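Local coordinates for enoyl-CoA hydratase subunit I (Geobacillus kaustophilus, PDB 2PBP), which probably catalyses the reversible addition of water to the double bond of trans-2-enoyl-CoA thioesters, the hydration step of fatty-acid beta-oxidation, at residues Asp24-Leu29 with Gly59-Ala64; Met98-Asn103 with Asp118-Ser123; Gly110-Leu115 with Phe130-Leu135. All coordinates share one frame; numbering follows the deposited sequence.

Contact 1: residues Asp24-Leu29 with Gly59-Ala64; sequences DVLNAL and GRAFAA
Leu-26 and Leu-29 both bond to the backbone of Ala-64, and the two segments run roughly the same way, their end-to-end directions 31° apart. The contact belongs to the crotonase fold, in which the loop after strand 15-20 lies against the strand that leads, in this family, toward the oxyanion-hole region. Leu-26 and Asn-27 both have left-handed helical backbone angles, a tight turn that presents Leu-26 O to the amide of Ala-64. The N of Ala-64 reaches Leu-26 O at 3.1 Å, while Ala-64 O accepts from the N of Leu-29 at 2.9 Å.

Asn-27 bridges the two segments. Its CG stands beside its own backbone N (chi1 -58°), which directs the amide at the carbonyls of Ala-61 and Phe-62. There ND2 makes two weak bonds, to Ala-61 O at 3.0 Å and to Phe-62 O at 3.2 Å, and it also donates to Arg-58 O, while OD1 accepts from Arg-22 N. An asparagine suits this place because one flat group offers a donor to carbonyls of 59-64 and an acceptor to the amide of Arg-22, just before its own segment, and so is held from both ends.

The leucines supply apolar cover. Leu-26 lays CD2 over one face of the Arg-60 guanidinium, 3.5 Å from NH1, and its CB meets Ala-61 CB at 4.0 Å. The small methyls of Ala-61 and Ala-64 let the backbone and CB of Leu-26 come this close. Leu-29 turns inward to helices 31-46 and 109-115, and its CG rests 4.0 Å from Ala-63 CB, the methyl that also touches Asn-27 O.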
ATOM      1  N   ASP A  24      34.234  11.584  -8.407  1.00 11.79           N
ATOM      2  CA  ASP A  24      35.373  12.268  -7.800  1.00 11.35           C
ATOM      3  C   ASP A  24      34.962  12.950  -6.491  1.00 12.66           C
ATOM      4  O   ASP A  24      35.798  13.201  -5.622  1.00 13.77           O
ATOM      5  CB  ASP A  24      35.947  13.298  -8.772  1.00 10.80           C
ATOM      6  CG  ASP A  24      34.914  14.302  -9.236  1.00 12.09           C
ATOM      7  OD1 ASP A  24      33.934  13.893  -9.896  1.00 14.25           O
ATOM      8  OD2 ASP A  24      35.079  15.499  -8.936  1.00 11.64           O
ATOM      9  N   VAL A  25      33.674  13.255  -6.358  1.00 11.58           N
ATOM     10  CA  VAL A  25      33.157  13.868  -5.136  1.00  9.22           C
ATOM     11  C   VAL A  25      31.990  13.035  -4.605  1.00 11.54           C
ATOM     12  O   VAL A  25      31.091  13.540  -3.932  1.00 11.03           O
ATOM     13  CB  VAL A  25      32.701  15.332  -5.372  1.00 10.77           C
ATOM     14  CG1 VAL A  25      33.915  16.205  -5.664  1.00 12.69           C
ATOM     15  CG2 VAL A  25      31.714  15.407  -6.529  1.00 11.00           C
ATOM     16  N   LEU A  26      32.025  11.743  -4.917  1.00 10.47           N
ATOM     17  CA  LEU A  26      30.997  10.805  -4.480  1.00 12.01           C
ATOM     18  C   LEU A  26      29.587  11.243  -4.876  1.00  9.74           C
ATOM     19  O   LEU A  26      28.634  11.061  -4.116  1.00  8.41           O
ATOM     20  CB  LEU A  26      31.079  10.610  -2.964  1.00 14.27           C
ATOM     21  CG  LEU A  26      32.431  10.131  -2.431  1.00 15.27           C
ATOM     22  CD1 LEU A  26      32.343   9.936  -0.927  1.00 17.87           C
ATOM     23  CD2 LEU A  26      32.833   8.835  -3.120  1.00 14.32           C
ATOM     24  N   ASN A  27      29.470  11.816  -6.070  1.00  7.29           N
ATOM     25  CA  ASN A  27      28.193  12.279  -6.611  1.00  9.71           C
ATOM     26  C   ASN A  27      27.432  13.182  -5.647  1.00 11.51           C
ATOM     27  O   ASN A  27      26.218  13.057  -5.496  1.00 12.19           O
ATOM     28  CB  ASN A  27      27.324  11.077  -6.992  1.00  8.65           C
ATOM     29  CG  ASN A  27      27.997  10.181  -8.012  1.00  9.49           C
ATOM     30  OD1 ASN A  27      28.543  10.663  -9.002  1.00  9.27           O
ATOM     31  ND2 ASN A  27      27.962   8.872  -7.775  1.00  9.14           N
ATOM     32  N   ALA A  28      28.157  14.096  -5.009  1.00  9.16           N
ATOM     33  CA  ALA A  28      27.560  15.022  -4.052  1.00  9.66           C
ATOM     34  C   ALA A  28      26.374  15.762  -4.657  1.00  7.21           C
ATOM     35  O   ALA A  28      26.479  16.358  -5.731  1.00  6.29           O
ATOM     36  CB  ALA A  28      28.610  16.017  -3.573  1.00  9.43           C
ATOM     37  N   LEU A  29      25.243  15.726  -3.959  1.00  7.69           N
ATOM     38  CA  LEU A  29      24.043  16.392  -4.442  1.00  6.67           C
ATOM     39  C   LEU A  29      24.015  17.887  -4.141  1.00  7.95           C
ATOM     40  O   LEU A  29      23.264  18.351  -3.284  1.00  9.84           O
ATOM     41  CB  LEU A  29      22.793  15.719  -3.864  1.00  7.81           C
ATOM     42  CG  LEU A  29      22.590  14.285  -4.355  1.00 10.03           C
ATOM     43  CD1 LEU A  29      21.298  13.716  -3.793  1.00 12.53           C
ATOM     44  CD2 LEU A  29      22.559  14.280  -5.874  1.00 12.11           C
ATOM     45  N   GLY A  59      30.828   4.963  -9.838  1.00 15.74           N
ATOM     46  CA  GLY A  59      31.818   4.820  -8.786  1.00 16.53           C
ATOM     47  C   GLY A  59      31.326   3.998  -7.613  1.00 17.69           C
ATOM     48  O   GLY A  59      30.426   3.173  -7.762  1.00 18.22           O
ATOM     49  N   ARG A  60      31.897   4.232  -6.434  1.00 17.88           N
ATOM     50  CA  ARG A  60      31.513   3.464  -5.256  1.00 19.60           C
ATOM     51  C   ARG A  60      30.323   4.023  -4.480  1.00 17.68           C
ATOM     52  O   ARG A  60      29.773   3.344  -3.614  1.00 18.67           O
ATOM     53  CB  ARG A  60      32.710   3.304  -4.309  1.00 24.40           C
ATOM     54  CG  ARG A  60      32.940   4.456  -3.338  1.00 32.37           C
ATOM     55  CD  ARG A  60      33.903   4.019  -2.236  1.00 39.07           C
ATOM     56  NE  ARG A  60      33.939   4.939  -1.099  1.00 44.89           N
ATOM     57  CZ  ARG A  60      34.579   6.104  -1.090  1.00 47.41           C
ATOM     58  NH1 ARG A  60      35.247   6.506  -2.161  1.00 47.91           N
ATOM     59  NH2 ARG A  60      34.554   6.863  -0.002  1.00 48.66           N
ATOM     60  N   ALA A  61      29.917   5.251  -4.782  1.00 14.49           N
ATOM     61  CA  ALA A  61      28.787   5.845  -4.077  1.00 11.71           C
ATOM     62  C   ALA A  61      27.595   6.101  -4.986  1.00  9.52           C
ATOM     63  O   ALA A  61      27.750   6.323  -6.189  1.00  8.60           O
ATOM     64  CB  ALA A  61      29.211   7.150  -3.420  1.00 13.16           C
ATOM     65  N   PHE A  62      26.401   6.047  -4.403  1.00  7.27           N
ATOM     66  CA  PHE A  62      25.178   6.336  -5.139  1.00  7.34           C
ATOM     67  C   PHE A  62      25.169   7.857  -5.174  1.00  7.36           C
ATOM     68  O   PHE A  62      25.218   8.467  -6.242  1.00  7.52           O
ATOM     69  CB  PHE A  62      23.958   5.811  -4.375  1.00  7.16           C
ATOM     70  CG  PHE A  62      22.631   6.229  -4.964  1.00  7.62           C
ATOM     71  CD1 PHE A  62      22.205   5.733  -6.194  1.00  6.62           C
ATOM     72  CD2 PHE A  62      21.793   7.098  -4.268  1.00  7.92           C
ATOM     73  CE1 PHE A  62      20.961   6.093  -6.721  1.00  9.34           C
ATOM     74  CE2 PHE A  62      20.549   7.466  -4.783  1.00  8.07           C
ATOM     75  CZ  PHE A  62      20.131   6.960  -6.015  1.00  8.09           C
ATOM     76  N   ALA A  63      25.135   8.463  -3.990  1.00  7.73           N
ATOM     77  CA  ALA A  63      25.143   9.918  -3.871  1.00  8.25           C
ATOM     78  C   ALA A  63      25.307  10.374  -2.427  1.00 10.04           C
ATOM     79  O   ALA A  63      24.667   9.847  -1.520  1.00  7.55           O
ATOM     80  CB  ALA A  63      23.856  10.500  -4.449  1.00  8.44           C
ATOM     81  N   ALA A  64      26.187  11.348  -2.221  1.00 12.93           N
ATOM     82  CA  ALA A  64      26.406  11.911  -0.895  1.00 14.48           C
ATOM     83  C   ALA A  64      25.641  13.231  -0.885  1.00 15.32           C
ATOM     84  O   ALA A  64      25.084  13.635  -1.904  1.00 16.14           O
ATOM     85  CB  ALA A  64      27.894  12.155  -0.656  1.00 14.54           C
TER

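Contact 2: residues Met98-Asn103 with Asp118-Ser123; sequences MIAAVN and DLIVAS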
ATOM      1  N   MET A  98       9.836   5.190 -11.353  1.00  8.38           N
ATOM      2  CA  MET A  98      11.243   5.468 -11.085  1.00  9.61           C
ATOM      3  C   MET A  98      11.842   4.474 -10.106  1.00  8.01           C
ATOM      4  O   MET A  98      11.279   4.214  -9.040  1.00  8.23           O
ATOM      5  CB  MET A  98      11.423   6.874 -10.515  1.00 12.23           C
ATOM      6  CG  MET A  98      11.494   7.975 -11.546  1.00 19.11           C
ATOM      7  SD  MET A  98      12.692   9.214 -11.013  1.00 22.20           S
ATOM      8  CE  MET A  98      11.910   9.791  -9.500  1.00 19.43           C
ATOM      9  N   ILE A  99      12.998   3.934 -10.471  1.00  6.85           N
ATOM     10  CA  ILE A  99      13.691   2.962  -9.636  1.00  5.90           C
ATOM     11  C   ILE A  99      15.095   3.451  -9.315  1.00  5.61           C
ATOM     12  O   ILE A  99      15.806   3.951 -10.188  1.00  5.95           O
ATOM     13  CB  ILE A  99      13.820   1.599 -10.353  1.00  5.29           C
ATOM     14  CG1 ILE A  99      12.437   1.074 -10.743  1.00  6.90           C
ATOM     15  CG2 ILE A  99      14.555   0.601  -9.447  1.00  6.00           C
ATOM     16  CD1 ILE A  99      11.332   1.119  -9.711  1.00 13.93           C
ATOM     17  N   ALA A 100      15.495   3.307  -8.059  1.00  5.35           N
ATOM     18  CA  ALA A 100      16.830   3.708  -7.659  1.00  4.65           C
ATOM     19  C   ALA A 100      17.678   2.454  -7.530  1.00  4.44           C
ATOM     20  O   ALA A 100      17.309   1.526  -6.819  1.00  7.49           O
ATOM     21  CB  ALA A 100      16.791   4.451  -6.321  1.00  5.55           C
ATOM     22  N   ALA A 101      18.795   2.420  -8.249  1.00  4.39           N
ATOM     23  CA  ALA A 101      19.727   1.300  -8.166  1.00  4.79           C
ATOM     24  C   ALA A 101      20.855   1.848  -7.301  1.00  5.35           C
ATOM     25  O   ALA A 101      21.789   2.472  -7.802  1.00  6.60           O
ATOM     26  CB  ALA A 101      20.248   0.927  -9.550  1.00  5.72           C
ATOM     27  N   VAL A 102      20.749   1.630  -5.995  1.00  5.62           N
ATOM     28  CA  VAL A 102      21.737   2.146  -5.054  1.00  6.63           C
ATOM     29  C   VAL A 102      22.979   1.263  -4.989  1.00  6.63           C
ATOM     30  O   VAL A 102      22.995   0.226  -4.328  1.00  7.29           O
ATOM     31  CB  VAL A 102      21.106   2.308  -3.659  1.00  7.83           C
ATOM     32  CG1 VAL A 102      22.070   3.034  -2.724  1.00  4.02           C
ATOM     33  CG2 VAL A 102      19.805   3.103  -3.781  1.00  9.63           C
ATOM     34  N   ASN A 103      24.016   1.708  -5.693  1.00  8.21           N
ATOM     35  CA  ASN A 103      25.291   1.006  -5.810  1.00  8.27           C
ATOM     36  C   ASN A 103      26.259   1.203  -4.652  1.00 11.77           C
ATOM     37  O   ASN A 103      27.319   0.577  -4.623  1.00 13.92           O
ATOM     38  CB  ASN A 103      25.990   1.447  -7.090  1.00  8.19           C
ATOM     39  CG  ASN A 103      26.163   2.950  -7.156  1.00 10.29           C
ATOM     40  OD1 ASN A 103      25.183   3.690  -7.271  1.00  6.51           O
ATOM     41  ND2 ASN A 103      27.408   3.412  -7.070  1.00 10.81           N
ATOM     42  N   ASP A 118      10.263   5.239  -6.654  1.00  4.19           N
ATOM     43  CA  ASP A 118       9.153   4.355  -6.295  1.00  5.16           C
ATOM     44  C   ASP A 118       9.576   3.008  -5.730  1.00  6.83           C
ATOM     45  O   ASP A 118       8.884   2.436  -4.881  1.00  7.17           O
ATOM     46  CB  ASP A 118       8.262   4.130  -7.512  1.00  6.04           C
ATOM     47  CG  ASP A 118       7.803   5.429  -8.130  1.00  5.87           C
ATOM     48  OD1 ASP A 118       7.228   6.257  -7.391  1.00  6.33           O
ATOM     49  OD2 ASP A 118       8.023   5.624  -9.346  1.00  8.04           O
ATOM     50  N   LEU A 119      10.694   2.495  -6.227  1.00  5.32           N
ATOM     51  CA  LEU A 119      11.235   1.219  -5.778  1.00  5.62           C
ATOM     52  C   LEU A 119      12.730   1.404  -5.638  1.00  6.09           C
ATOM     53  O   LEU A 119      13.333   2.207  -6.356  1.00  4.87           O
ATOM     54  CB  LEU A 119      10.982   0.114  -6.808  1.00  3.78           C
ATOM     55  CG  LEU A 119       9.551  -0.215  -7.235  1.00  4.98           C
ATOM     56  CD1 LEU A 119       9.584  -1.260  -8.336  1.00  6.12           C
ATOM     57  CD2 LEU A 119       8.754  -0.715  -6.042  1.00  6.07           C
ATOM     58  N   ILE A 120      13.333   0.653  -4.723  1.00  5.11           N
ATOM     59  CA  ILE A 120      14.773   0.742  -4.523  1.00  6.36           C
ATOM     60  C   ILE A 120      15.407  -0.648  -4.569  1.00  7.21           C
ATOM     61  O   ILE A 120      15.026  -1.534  -3.809  1.00  8.05           O
ATOM     62  CB  ILE A 120      15.123   1.380  -3.159  1.00  4.99           C
ATOM     63  CG1 ILE A 120      14.523   2.785  -3.052  1.00  5.10           C
ATOM     64  CG2 ILE A 120      16.637   1.429  -2.986  1.00  7.95           C
ATOM     65  CD1 ILE A 120      14.497   3.367  -1.640  1.00 13.93           C
ATOM     66  N   VAL A 121      16.357  -0.835  -5.480  1.00  5.48           N
ATOM     67  CA  VAL A 121      17.085  -2.097  -5.587  1.00  6.74           C
ATOM     68  C   VAL A 121      18.466  -1.706  -5.091  1.00  9.00           C
ATOM     69  O   VAL A 121      19.083  -0.790  -5.637  1.00  8.60           O
ATOM     70  CB  VAL A 121      17.188  -2.590  -7.037  1.00  7.24           C
ATOM     71  CG1 VAL A 121      18.031  -3.860  -7.092  1.00  7.99           C
ATOM     72  CG2 VAL A 121      15.796  -2.850  -7.597  1.00  5.54           C
ATOM     73  N   ALA A 122      18.951  -2.387  -4.058  1.00  8.75           N
ATOM     74  CA  ALA A 122      20.242  -2.031  -3.493  1.00  7.41           C
ATOM     75  C   ALA A 122      21.312  -3.101  -3.560  1.00 10.69           C
ATOM     76  O   ALA A 122      21.030  -4.298  -3.541  1.00  7.98           O
ATOM     77  CB  ALA A 122      20.060  -1.588  -2.039  1.00 10.10           C
ATOM     78  N   SER A 123      22.550  -2.630  -3.639  1.00 11.55           N
ATOM     79  CA  SER A 123      23.723  -3.487  -3.654  1.00 15.69           C
ATOM     80  C   SER A 123      24.073  -3.754  -2.198  1.00 18.70           C
ATOM     81  O   SER A 123      23.568  -3.085  -1.296  1.00 17.42           O
ATOM     82  CB  SER A 123      24.897  -2.769  -4.325  1.00 19.19           C
ATOM     83  OG  SER A 123      26.137  -3.330  -3.920  1.00 18.40           O
TER
HETATM   84  O   HOH W   1      28.041  -1.672  -5.773  1.00 17.62           O
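Val-102 and Ile-120 meet on one face of a parallel strand pair, their CG2 methyls 3.7 Å apart and their side chains crossing at a slant. Strand 105-107 and helix 109-115 join the two strands, one turn of the crotonase beta-beta-alpha spiral. Ala-100 stands next to them, its small CB near Ile-120 CG1. The opposite face carries Ile-99, Leu-119 and Val-121. Ile-99 and Leu-119 lie side by side and point the same way, although the fit at Ile-99 CD1 is modelled too tightly to be trusted. Ile-99 also passes obliquely by Val-121, CG2 to CG2 at 4.1 Å. Beta-branched residues favour extended backbones, and here their CG2 branches make the contacts. The strands are laced by alternating bonds, among them Val-121 N to Ala-100 O at 2.9 Å.

Polar groups close both ends. Asp-118 turns CG beside its own N (chi1 -54°), so that OD2 meets Met-98 N at 2.7 Å on the anti side of the carboxylate, and the same oxygen pairs with Lys-209. An alanine here would probably leave Met-98 N without this acceptor and the Lys-209 charge without its mate. At the far end a water joins Asn-103 O, to which it donates at 2.6 Å, with Ser-123 OG, which also bonds Ala-125 N.

Strand 52-57 pairs with the other edge of strand 98-102, and strand 179-181 extends the sheet beyond 119-123. Helix 186-198 packs on Ala-101 and Val-121, and helix 109-115 on Ala-100 and Val-102, while Lys-154 of the second subunit touches Leu-119 and Ile-120.

Contact 3: residues Gly110-Leu115 with Phe130-Leu135; sequences GFELAL and FPEVNL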
ATOM      1  N   GLY A 110      21.524  12.040  -0.669  1.00  6.27           N
ATOM      2  CA  GLY A 110      21.570  10.785  -1.401  1.00  7.38           C
ATOM      3  C   GLY A 110      20.468   9.836  -0.972  1.00  6.01           C
ATOM      4  O   GLY A 110      19.839   9.175  -1.804  1.00  5.00           O
ATOM      5  N   PHE A 111      20.233   9.761   0.336  1.00  4.45           N
ATOM      6  CA  PHE A 111      19.183   8.905   0.878  1.00  4.75           C
ATOM      7  C   PHE A 111      17.844   9.493   0.426  1.00  3.57           C
ATOM      8  O   PHE A 111      16.935   8.766   0.027  1.00  4.97           O
ATOM      9  CB  PHE A 111      19.277   8.885   2.412  1.00  3.75           C
ATOM     10  CG  PHE A 111      18.478   7.782   3.080  1.00  4.14           C
ATOM     11  CD1 PHE A 111      17.681   6.907   2.347  1.00  5.39           C
ATOM     12  CD2 PHE A 111      18.524   7.637   4.466  1.00  5.86           C
ATOM     13  CE1 PHE A 111      16.941   5.907   2.983  1.00  5.97           C
ATOM     14  CE2 PHE A 111      17.789   6.644   5.113  1.00  6.18           C
ATOM     15  CZ  PHE A 111      16.994   5.775   4.369  1.00  6.11           C
ATOM     16  N   GLU A 112      17.730  10.818   0.475  1.00  4.61           N
ATOM     17  CA  GLU A 112      16.497  11.482   0.065  1.00  5.39           C
ATOM     18  C   GLU A 112      16.198  11.267  -1.419  1.00  5.42           C
ATOM     19  O   GLU A 112      15.035  11.191  -1.814  1.00  5.10           O
ATOM     20  CB  GLU A 112      16.567  12.975   0.415  1.00  6.66           C
ATOM     21  CG  GLU A 112      16.502  13.196   1.929  1.00  6.78           C
ATOM     22  CD  GLU A 112      16.870  14.601   2.365  1.00  9.21           C
ATOM     23  OE1 GLU A 112      17.954  15.083   1.971  1.00 10.80           O
ATOM     24  OE2 GLU A 112      16.081  15.215   3.116  1.00  7.29           O
ATOM     25  N   LEU A 113      17.241  11.153  -2.239  1.00  4.78           N
ATOM     26  CA  LEU A 113      17.043  10.913  -3.666  1.00  5.34           C
ATOM     27  C   LEU A 113      16.486   9.500  -3.865  1.00  5.83           C
ATOM     28  O   LEU A 113      15.542   9.296  -4.631  1.00  5.67           O
ATOM     29  CB  LEU A 113      18.364  11.067  -4.428  1.00  5.83           C
ATOM     30  CG  LEU A 113      18.313  10.820  -5.940  1.00  6.82           C
ATOM     31  CD1 LEU A 113      17.354  11.811  -6.607  1.00  6.98           C
ATOM     32  CD2 LEU A 113      19.714  10.961  -6.525  1.00  7.47           C
ATOM     33  N   ALA A 114      17.061   8.524  -3.169  1.00  4.59           N
ATOM     34  CA  ALA A 114      16.582   7.150  -3.292  1.00  6.89           C
ATOM     35  C   ALA A 114      15.132   7.049  -2.814  1.00  6.54           C
ATOM     36  O   ALA A 114      14.307   6.386  -3.444  1.00  5.90           O
ATOM     37  CB  ALA A 114      17.467   6.201  -2.486  1.00  5.58           C
ATOM     38  N   LEU A 115      14.823   7.718  -1.706  1.00  6.19           N
ATOM     39  CA  LEU A 115      13.473   7.689  -1.155  1.00  5.36           C
ATOM     40  C   LEU A 115      12.453   8.335  -2.097  1.00  6.70           C
ATOM     41  O   LEU A 115      11.264   8.019  -2.041  1.00  6.63           O
ATOM     42  CB  LEU A 115      13.447   8.381   0.215  1.00  6.34           C
ATOM     43  CG  LEU A 115      14.206   7.661   1.340  1.00  4.88           C
ATOM     44  CD1 LEU A 115      14.302   8.560   2.559  1.00  6.51           C
ATOM     45  CD2 LEU A 115      13.499   6.352   1.692  1.00  6.32           C
ATOM     46  N   PHE A 130      21.430   9.667   7.478  1.00  7.26           N
ATOM     47  CA  PHE A 130      21.263  11.116   7.523  1.00  6.21           C
ATOM     48  C   PHE A 130      22.260  11.695   8.519  1.00  6.41           C
ATOM     49  O   PHE A 130      21.927  11.946   9.676  1.00  9.78           O
ATOM     50  CB  PHE A 130      19.840  11.470   7.953  1.00  8.60           C
ATOM     51  CG  PHE A 130      18.804  11.163   6.916  1.00  7.71           C
ATOM     52  CD1 PHE A 130      18.816  11.824   5.691  1.00  8.40           C
ATOM     53  CD2 PHE A 130      17.821  10.210   7.156  1.00  7.88           C
ATOM     54  CE1 PHE A 130      17.860  11.539   4.718  1.00  7.93           C
ATOM     55  CE2 PHE A 130      16.861   9.917   6.191  1.00  8.26           C
ATOM     56  CZ  PHE A 130      16.881  10.585   4.968  1.00  7.34           C
ATOM     57  N   PRO A 131      23.504  11.912   8.076  1.00  8.49           N
ATOM     58  CA  PRO A 131      24.548  12.459   8.941  1.00  9.06           C
ATOM     59  C   PRO A 131      24.430  13.962   9.180  1.00  9.99           C
ATOM     60  O   PRO A 131      25.233  14.533   9.918  1.00 10.67           O
ATOM     61  CB  PRO A 131      25.828  12.083   8.202  1.00 11.66           C
ATOM     62  CG  PRO A 131      25.420  12.231   6.770  1.00 11.73           C
ATOM     63  CD  PRO A 131      24.049  11.567   6.748  1.00  9.65           C
ATOM     64  N   GLU A 132      23.422  14.590   8.575  1.00  7.06           N
ATOM     65  CA  GLU A 132      23.219  16.032   8.720  1.00 11.01           C
ATOM     66  C   GLU A 132      23.226  16.509  10.166  1.00  9.00           C
ATOM     67  O   GLU A 132      23.772  17.569  10.471  1.00  7.09           O
ATOM     68  CB  GLU A 132      21.902  16.478   8.067  1.00  9.98           C
ATOM     69  CG  GLU A 132      21.913  16.466   6.550  1.00 13.46           C
ATOM     70  CD  GLU A 132      21.293  15.211   5.972  1.00 13.80           C
ATOM     71  OE1 GLU A 132      21.477  14.130   6.566  1.00 10.15           O
ATOM     72  OE2 GLU A 132      20.630  15.304   4.917  1.00 20.70           O
ATOM     73  N   VAL A 133      22.614  15.733  11.056  1.00  8.02           N
ATOM     74  CA  VAL A 133      22.547  16.114  12.462  1.00  8.54           C
ATOM     75  C   VAL A 133      23.924  16.331  13.089  1.00  7.98           C
ATOM     76  O   VAL A 133      24.084  17.185  13.967  1.00  8.01           O
ATOM     77  CB  VAL A 133      21.762  15.061  13.290  1.00  6.59           C
ATOM     78  CG1 VAL A 133      22.471  13.712  13.246  1.00  8.20           C
ATOM     79  CG2 VAL A 133      21.609  15.537  14.726  1.00  8.25           C
ATOM     80  N   ASN A 134      24.921  15.574  12.642  1.00  7.53           N
ATOM     81  CA  ASN A 134      26.257  15.716  13.206  1.00  9.08           C
ATOM     82  C   ASN A 134      26.948  17.005  12.782  1.00  9.76           C
ATOM     83  O   ASN A 134      27.993  17.368  13.330  1.00 12.41           O
ATOM     84  CB  ASN A 134      27.120  14.502  12.853  1.00  9.96           C
ATOM     85  CG  ASN A 134      26.582  13.222  13.459  1.00 10.65           C
ATOM     86  OD1 ASN A 134      26.129  13.211  14.603  1.00 11.06           O
ATOM     87  ND2 ASN A 134      26.635  12.136  12.700  1.00 11.72           N
ATOM     88  N   LEU A 135      26.360  17.703  11.817  1.00  8.42           N
ATOM     89  CA  LEU A 135      26.918  18.962  11.345  1.00  8.64           C
ATOM     90  C   LEU A 135      26.153  20.117  11.978  1.00  7.85           C
ATOM     91  O   LEU A 135      26.423  21.282  11.691  1.00  8.47           O
ATOM     92  CB  LEU A 135      26.810  19.060   9.820  1.00 11.79           C
ATOM     93  CG  LEU A 135      27.546  18.008   8.989  1.00 12.34           C
ATOM     94  CD1 LEU A 135      27.321  18.293   7.510  1.00 15.50           C
ATOM     95  CD2 LEU A 135      29.032  18.026   9.317  1.00 13.53           C
TER
HETATM   96  O   HOH W   2      19.008  17.072   3.139  1.00 23.68           O
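Phe-111 and Phe-130 lie nearly parallel but slid apart: the planes differ by 20° and the centroids are 4.7 Å apart, yet the rings barely overlap. Phe-111 CG is anti to its backbone N (chi1 -166°), which swings the ring out from helix 109-115 and sets CD2 over one face of Phe-130, 3.3 Å from CE2. The Phe-130 side chain crosses it at about a right angle, reaching in from the loop that follows strand 127-129.

Around the rim of Phe-130, Glu-112 CG comes to CE1 at 3.5 Å, close to the ring plane, and Leu-115 CD1 meets CZ tip to tip. The same Leu-115 methyl also lies over a face of Phe-111. Flat rings suit this place: they fill the gap between helix and loop, and Leu-147 of helix 143-151 packs on both.

The two glutamates are shaped differently. Glu-112 runs extended beyond CG, with OE2 gripped by the amides of Ala-141 and Gly-143, which fixes its rotation. Glu-132 instead bends at chi2 (98°), turning OE2 toward Glu-112, so the carboxylates stand almost perpendicular with Glu-112 OE1 and Glu-132 OE2 4.0 Å apart. A water lies between them and donates to both, at 2.5 Å to Glu-112 OE1 and 3.0 Å to Glu-132 OE2. With its two hydrogens thus claimed, the water could direct its oxygen at a substrate, consistent with the glutamate pair that holds the water to be added in enoyl-CoA hydratases.

How the contacts relate
From the N terminus, contact 1 comes first and closes a loop made of helix 31-46 and strand 52-57, fastening the chain after strand 15-20 to strand 61-63. Contacts 2 and 3 follow and cross, their segments alternating along the chain: 98-103, 110-115, 118-123, 130-135. Contact 2 closes the excursion through strand 105-107 and helix 109-115, and contact 3 closes the path through strands 119-123 and 127-129, tying that helix to the loop beyond. Asn-103 of contact 2 probably bonds to Ala-61 of contact 1 through ND2. Helix 109-115 joins all three, with Gly-110 against Leu-29, Phe-62 and Ala-63, and Ala-114 against Ala-100, Val-102 and Ile-120.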